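Local coordinates for predicted acyltransferase with acyl-CoA N-acyltransferase domain (Escherichia coli, PDB 4RS2), which binds coenzyme A and, as a member of the GNAT family, probably transfers acyl groups from acyl-CoA to an acceptor that is not established, at residues Leu33-Phe38 and Pro92-Asp96. Sequence-based numbering, arbitrary orientation. Where two conformers were deposited one is given.
With COA (coenzyme A), chain C.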
ATOM      1  N   LEU A  33      -3.040   9.239 -11.903  1.00 12.06           N
ATOM      2  CA  LEU A  33      -2.620   9.666 -10.570  1.00 11.67           C
ATOM      3  C   LEU A  33      -1.190   9.229 -10.233  1.00 11.24           C
ATOM      4  O   LEU A  33      -0.384  10.013  -9.693  1.00 10.72           O
ATOM      5  CB  LEU A  33      -3.568   9.106  -9.515  1.00 11.54           C
ATOM      6  CG  LEU A  33      -3.178   9.375  -8.074  1.00 11.79           C
ATOM      7  CD1 LEU A  33      -3.266  10.856  -7.690  1.00 12.65           C
ATOM      8  CD2 LEU A  33      -4.086   8.530  -7.208  1.00 11.70           C
ATOM      9  N   LEU A  34      -0.862   7.976 -10.558  1.00 11.19           N
ATOM     10  CA  LEU A  34       0.465   7.457 -10.233  1.00 11.44           C
ATOM     11  C   LEU A  34       1.542   8.125 -11.068  1.00 12.23           C
ATOM     12  O   LEU A  34       2.630   8.420 -10.559  1.00 12.11           O
ATOM     13  CB  LEU A  34       0.502   5.917 -10.387  1.00 11.39           C
ATOM     14  CG  LEU A  34      -0.432   5.195  -9.380  1.00 11.08           C
ATOM     15  CD1 LEU A  34      -0.454   3.712  -9.647  1.00 11.07           C
ATOM     16  CD2 LEU A  34      -0.050   5.485  -7.953  1.00 11.29           C
ATOM     17  N   ARG A  35       1.254   8.407 -12.326  1.00 13.00           N
ATOM     18  CA  ARG A  35       2.253   9.068 -13.166  1.00 14.50           C
ATOM     19  C   ARG A  35       2.546  10.489 -12.759  1.00 15.56           C
ATOM     20  O   ARG A  35       3.688  10.967 -12.901  1.00 16.50           O
ATOM     21  CB  ARG A  35       1.817   9.041 -14.621  1.00 14.92           C
ATOM     22  CG  ARG A  35       1.877   7.663 -15.224  1.00 15.25           C
ATOM     23  CD  ARG A  35       1.521   7.619 -16.700  1.00 16.42           C
ATOM     24  NE  ARG A  35       1.679   6.257 -17.200  1.00 17.43           N
ATOM     25  CZ  ARG A  35       2.784   5.774 -17.771  1.00 19.17           C
ATOM     26  NH1 ARG A  35       3.834   6.554 -17.999  1.00 21.13           N
ATOM     27  NH2 ARG A  35       2.829   4.498 -18.135  1.00 21.79           N
ATOM     28  N   ARG A  36       1.522  11.164 -12.255  0.60 15.41           N
ATOM     29  CA  ARG A  36       1.680  12.553 -11.856  0.60 16.15           C
ATOM     30  C   ARG A  36       2.209  12.723 -10.437  0.60 15.78           C
ATOM     31  O   ARG A  36       2.796  13.752 -10.142  0.60 16.59           O
ATOM     32  CB  ARG A  36       0.394  13.363 -12.087  0.60 17.08           C
ATOM     33  CG  ARG A  36      -0.810  13.058 -11.226  0.60 16.95           C
ATOM     34  CD  ARG A  36      -1.934  14.062 -11.523  0.60 17.95           C
ATOM     35  NE  ARG A  36      -3.146  13.772 -10.760  0.60 17.72           N
ATOM     36  CZ  ARG A  36      -4.135  12.961 -11.157  0.60 17.52           C
ATOM     37  NH1 ARG A  36      -4.093  12.350 -12.332  0.60 18.19           N
ATOM     38  NH2 ARG A  36      -5.180  12.773 -10.377  0.60 17.75           N
ATOM     39  N   SER A  37       2.061  11.687  -9.609  1.00 15.40           N
ATOM     40  CA  SER A  37       2.413  11.741  -8.178  1.00 15.08           C
ATOM     41  C   SER A  37       3.815  11.308  -7.807  1.00 15.13           C
ATOM     42  O   SER A  37       4.324  11.724  -6.763  1.00 15.30           O
ATOM     43  CB  SER A  37       1.446  10.895  -7.375  1.00 15.02           C
ATOM     44  OG  SER A  37       0.149  11.444  -7.446  1.00 16.03           O
ATOM     45  N   PHE A  38       4.442  10.491  -8.649  1.00 14.46           N
ATOM     46  CA  PHE A  38       5.763  10.006  -8.404  1.00 14.48           C
ATOM     47  C   PHE A  38       6.759  10.635  -9.338  1.00 16.35           C
ATOM     48  O   PHE A  38       6.384  11.220 -10.352  1.00 17.56           O
ATOM     49  CB  PHE A  38       5.800   8.475  -8.457  1.00 13.46           C
ATOM     50  CG  PHE A  38       5.036   7.851  -7.325  1.00 12.40           C
ATOM     51  CD1 PHE A  38       5.641   7.657  -6.115  1.00 12.04           C
ATOM     52  CD2 PHE A  38       3.705   7.521  -7.462  1.00 12.12           C
ATOM     53  CE1 PHE A  38       4.956   7.113  -5.045  1.00 11.68           C
ATOM     54  CE2 PHE A  38       2.998   6.993  -6.388  1.00 11.51           C
ATOM     55  CZ  PHE A  38       3.624   6.794  -5.183  1.00 11.19           C
ATOM     56  N   PRO A  92       1.695   0.954  -4.351  1.00  9.56           N
ATOM     57  CA  PRO A  92       2.072   2.285  -3.897  1.00  9.62           C
ATOM     58  C   PRO A  92       0.977   2.907  -3.059  1.00  9.75           C
ATOM     59  O   PRO A  92      -0.064   2.285  -2.822  1.00  9.85           O
ATOM     60  CB  PRO A  92       2.190   3.079  -5.201  1.00 10.48           C
ATOM     61  CG  PRO A  92       1.241   2.444  -6.121  1.00 11.92           C
ATOM     62  CD  PRO A  92       1.072   1.007  -5.694  1.00 11.20           C
ATOM     63  N   LEU A  93       1.265   4.114  -2.561  1.00  9.33           N
ATOM     64  CA  LEU A  93       0.351   4.926  -1.789  1.00  9.31           C
ATOM     65  C   LEU A  93       0.475   6.323  -2.321  1.00  9.43           C
ATOM     66  O   LEU A  93       1.564   6.906  -2.317  1.00  9.44           O
ATOM     67  CB  LEU A  93       0.711   4.906  -0.301  1.00  9.30           C
ATOM     68  CG  LEU A  93      -0.085   5.866   0.586  1.00 10.05           C
ATOM     69  CD1 LEU A  93      -1.544   5.476   0.564  1.00 10.19           C
ATOM     70  CD2 LEU A  93       0.464   5.870   2.018  1.00 10.08           C
ATOM     71  N   ALA A  94      -0.631   6.886  -2.785  1.00  8.80           N
ATOM     72  CA  ALA A  94      -0.598   8.203  -3.383  1.00  9.08           C
ATOM     73  C   ALA A  94      -1.860   8.993  -3.160  1.00  9.34           C
ATOM     74  O   ALA A  94      -2.950   8.447  -3.208  1.00  9.42           O
ATOM     75  CB  ALA A  94      -0.331   8.088  -4.869  1.00  9.48           C
ATOM     76  N   VAL A  95      -1.668  10.279  -2.904  1.00  9.57           N
ATOM     77  CA  VAL A  95      -2.786  11.211  -2.851  1.00 10.22           C
ATOM     78  C   VAL A  95      -2.468  12.380  -3.783  1.00 10.76           C
ATOM     79  O   VAL A  95      -1.343  12.913  -3.780  1.00 11.24           O
ATOM     80  CB  VAL A  95      -3.038  11.682  -1.413  1.00 10.28           C
ATOM     81  CG1 VAL A  95      -4.044  12.817  -1.384  1.00 11.08           C
ATOM     82  CG2 VAL A  95      -3.467  10.514  -0.538  1.00 10.16           C
ATOM     83  N   ASP A  96      -3.463  12.744  -4.606  1.00 11.87           N
ATOM     84  CA  ASP A  96      -3.311  13.855  -5.548  1.00 12.91           C
ATOM     85  C   ASP A  96      -2.892  15.116  -4.792  1.00 13.26           C
ATOM     86  O   ASP A  96      -3.427  15.405  -3.756  1.00 11.82           O
ATOM     87  CB  ASP A  96      -4.614  14.086  -6.290  1.00 14.03           C
ATOM     88  CG  ASP A  96      -4.473  15.079  -7.434  1.00 16.37           C
ATOM     89  OD1 ASP A  96      -4.036  16.234  -7.215  1.00 14.71           O
ATOM     90  OD2 ASP A  96      -4.881  14.755  -8.575  1.00 19.94           O
TER
HETATM   91  N1A COA C 200       6.706  12.418   5.639  0.70 14.58           N
HETATM   92  C2A COA C 200       6.230  12.189   6.887  0.70 13.01           C
HETATM   93  N3A COA C 200       4.926  12.291   7.198  0.70 13.13           N
HETATM   94  C4A COA C 200       4.026  12.606   6.226  0.70 12.06           C
HETATM   95  C5A COA C 200       4.465  12.864   4.863  0.70 12.83           C
HETATM   96  C6A COA C 200       5.900  12.740   4.602  0.70 14.26           C
HETATM   97  N6A COA C 200       6.345  12.954   3.342  0.70 15.56           N
HETATM   98  N7A COA C 200       3.377  13.165   4.139  0.70 12.41           N
HETATM   99  C8A COA C 200       2.320  13.101   4.976  0.70 12.49           C
HETATM  100  N9A COA C 200       2.709  12.809   6.208  0.70 12.81           N
HETATM  101  C1B COA C 200       1.845  12.619   7.376  0.70 12.23           C
HETATM  102  C2B COA C 200       0.850  13.732   7.644  0.70 12.06           C
HETATM  103  O2B COA C 200       1.463  14.871   8.264  0.70 12.84           O
HETATM  104  C3B COA C 200      -0.145  13.015   8.514  0.70 12.69           C
HETATM  105  O3B COA C 200       0.377  12.887   9.842  0.70 12.96           O
HETATM  106  P3B COA C 200      -0.551  12.459  11.100  0.70 15.43           P
HETATM  107  O7A COA C 200      -1.878  11.960  10.564  0.70 16.32           O
HETATM  108  O8A COA C 200       0.221  11.470  11.881  0.70 16.13           O
HETATM  109  O9A COA C 200      -0.692  13.733  11.860  0.70 16.15           O
HETATM  110  C4B COA C 200      -0.189  11.620   7.892  0.70 11.84           C
HETATM  111  O4B COA C 200       1.009  11.482   7.113  0.70 11.48           O
HETATM  112  C5B COA C 200      -1.401  11.399   7.010  0.70 11.83           C
HETATM  113  O5B COA C 200      -1.526  12.484   6.085  0.70 12.20           O
HETATM  114  P1A COA C 200      -2.626  12.541   4.915  0.70 12.07           P
HETATM  115  O1A COA C 200      -3.195  13.925   4.816  0.70 13.03           O
HETATM  116  O2A COA C 200      -3.500  11.334   5.083  0.70 11.44           O
HETATM  117  O3A COA C 200      -1.723  12.275   3.598  0.70 12.15           O
HETATM  118  P2A COA C 200      -1.173  13.315   2.508  0.70 13.62           P
HETATM  119  O4A COA C 200      -2.264  13.965   1.763  0.70 12.02           O
HETATM  120  O5A COA C 200      -0.159  14.263   3.121  0.70 15.01           O
HETATM  121  O6A COA C 200      -0.465  12.265   1.513  0.70 12.28           O
HETATM  122  CBP COA C 200       1.387  11.045   0.539  0.70 12.34           C
HETATM  123  CCP COA C 200       0.815  11.692   1.786  0.70 12.15           C
HETATM  124  CDP COA C 200       2.773  10.481   0.823  0.70 12.05           C
HETATM  125  CEP COA C 200       0.442   9.915   0.171  0.70 12.21           C
HETATM  126  CAP COA C 200       1.435  12.125  -0.560  0.70 12.50           C
HETATM  127  OAP COA C 200       2.289  13.223  -0.168  0.70 12.81           O
HETATM  128  C9P COA C 200       1.866  11.617  -1.914  0.70 12.11           C
HETATM  129  O9P COA C 200       1.077  11.047  -2.687  0.70 11.86           O
HETATM  130  N8P COA C 200       3.128  11.887  -2.249  0.70 14.76           N
HETATM  131  C7P COA C 200       3.655  11.549  -3.558  0.70 15.53           C
HETATM  132  C6P COA C 200       4.108  10.106  -3.587  0.70 17.39           C
HETATM  133  C5P COA C 200       5.306   9.944  -2.683  0.70 19.93           C
HETATM  134  O5P COA C 200       5.196   9.436  -1.583  0.70 23.30           O
HETATM  135  N4P COA C 200       6.464  10.373  -3.166  0.70 22.81           N
HETATM  136  C3P COA C 200       7.723  10.170  -2.474  0.70 25.73           C
HETATM  137  C2P COA C 200       8.750   9.550  -3.422  0.70 27.13           C
HETATM  138  S1P COA C 200       9.739   8.295  -2.568  0.70 27.44           S
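Helix-on-sheet packing joins the last turn of helix 27-37 to the end of strand 87-95 in this GNAT fold, right where the pantetheine arm of coenzyme A lies against the strand. Helix and strand segments run nearly perpendicular, at 81°, so a single turn spreads its side chains along the strand from Pro92 to Asp96. Ala94 is at the middle: its CB meets Leu34 CD2, Ser37 CB and the Phe38 ring, with CE2 3.8 Å away. Upstream along the strand, Leu34 crosses Pro92 at about a right angle, Leu34 CD2 resting 3.8 Å from Pro92 CG, and Val47 of helix 42-53 packs on both. Leu33 covers the other end; with CG anti to the backbone N (chi1 175°), it carries CD1 to 3.6 Å from Asp96 N. Leu93 and Val95 point away from this helix and pack on helix 104-118.

Phe38, the first residue past the helix, connects this packing to the cofactor. One face of its ring lies against C6P of coenzyme A, with CE1 3.4 Å from that carbon, while CZ approaches Leu93 O obliquely. Farther along the pantetheine arm, Val95 N donates a nearly straight bond (170°) to coenzyme A O9P at 2.9 Å, a backbone grip on the pantetheine as is usual in GNAT enzymes. Ser37 OG instead hydrogen-bonds back to Leu33 O of its own helix, 2.7 Å away.

From its exposed position Arg36, in one of its two modelled conformers, forms a salt bridge with the buried Asp96, whose OD1 accepts from Lys98 N. The guanidinium comes side-on, with Leu33 CA above one face, toward its rim, and both its donors converge on one oxygen: NE meets OD2 from above the carboxylate plane at 3.0 Å, and NH2 reaches the same OD2 on its anti side at 2.7 Å.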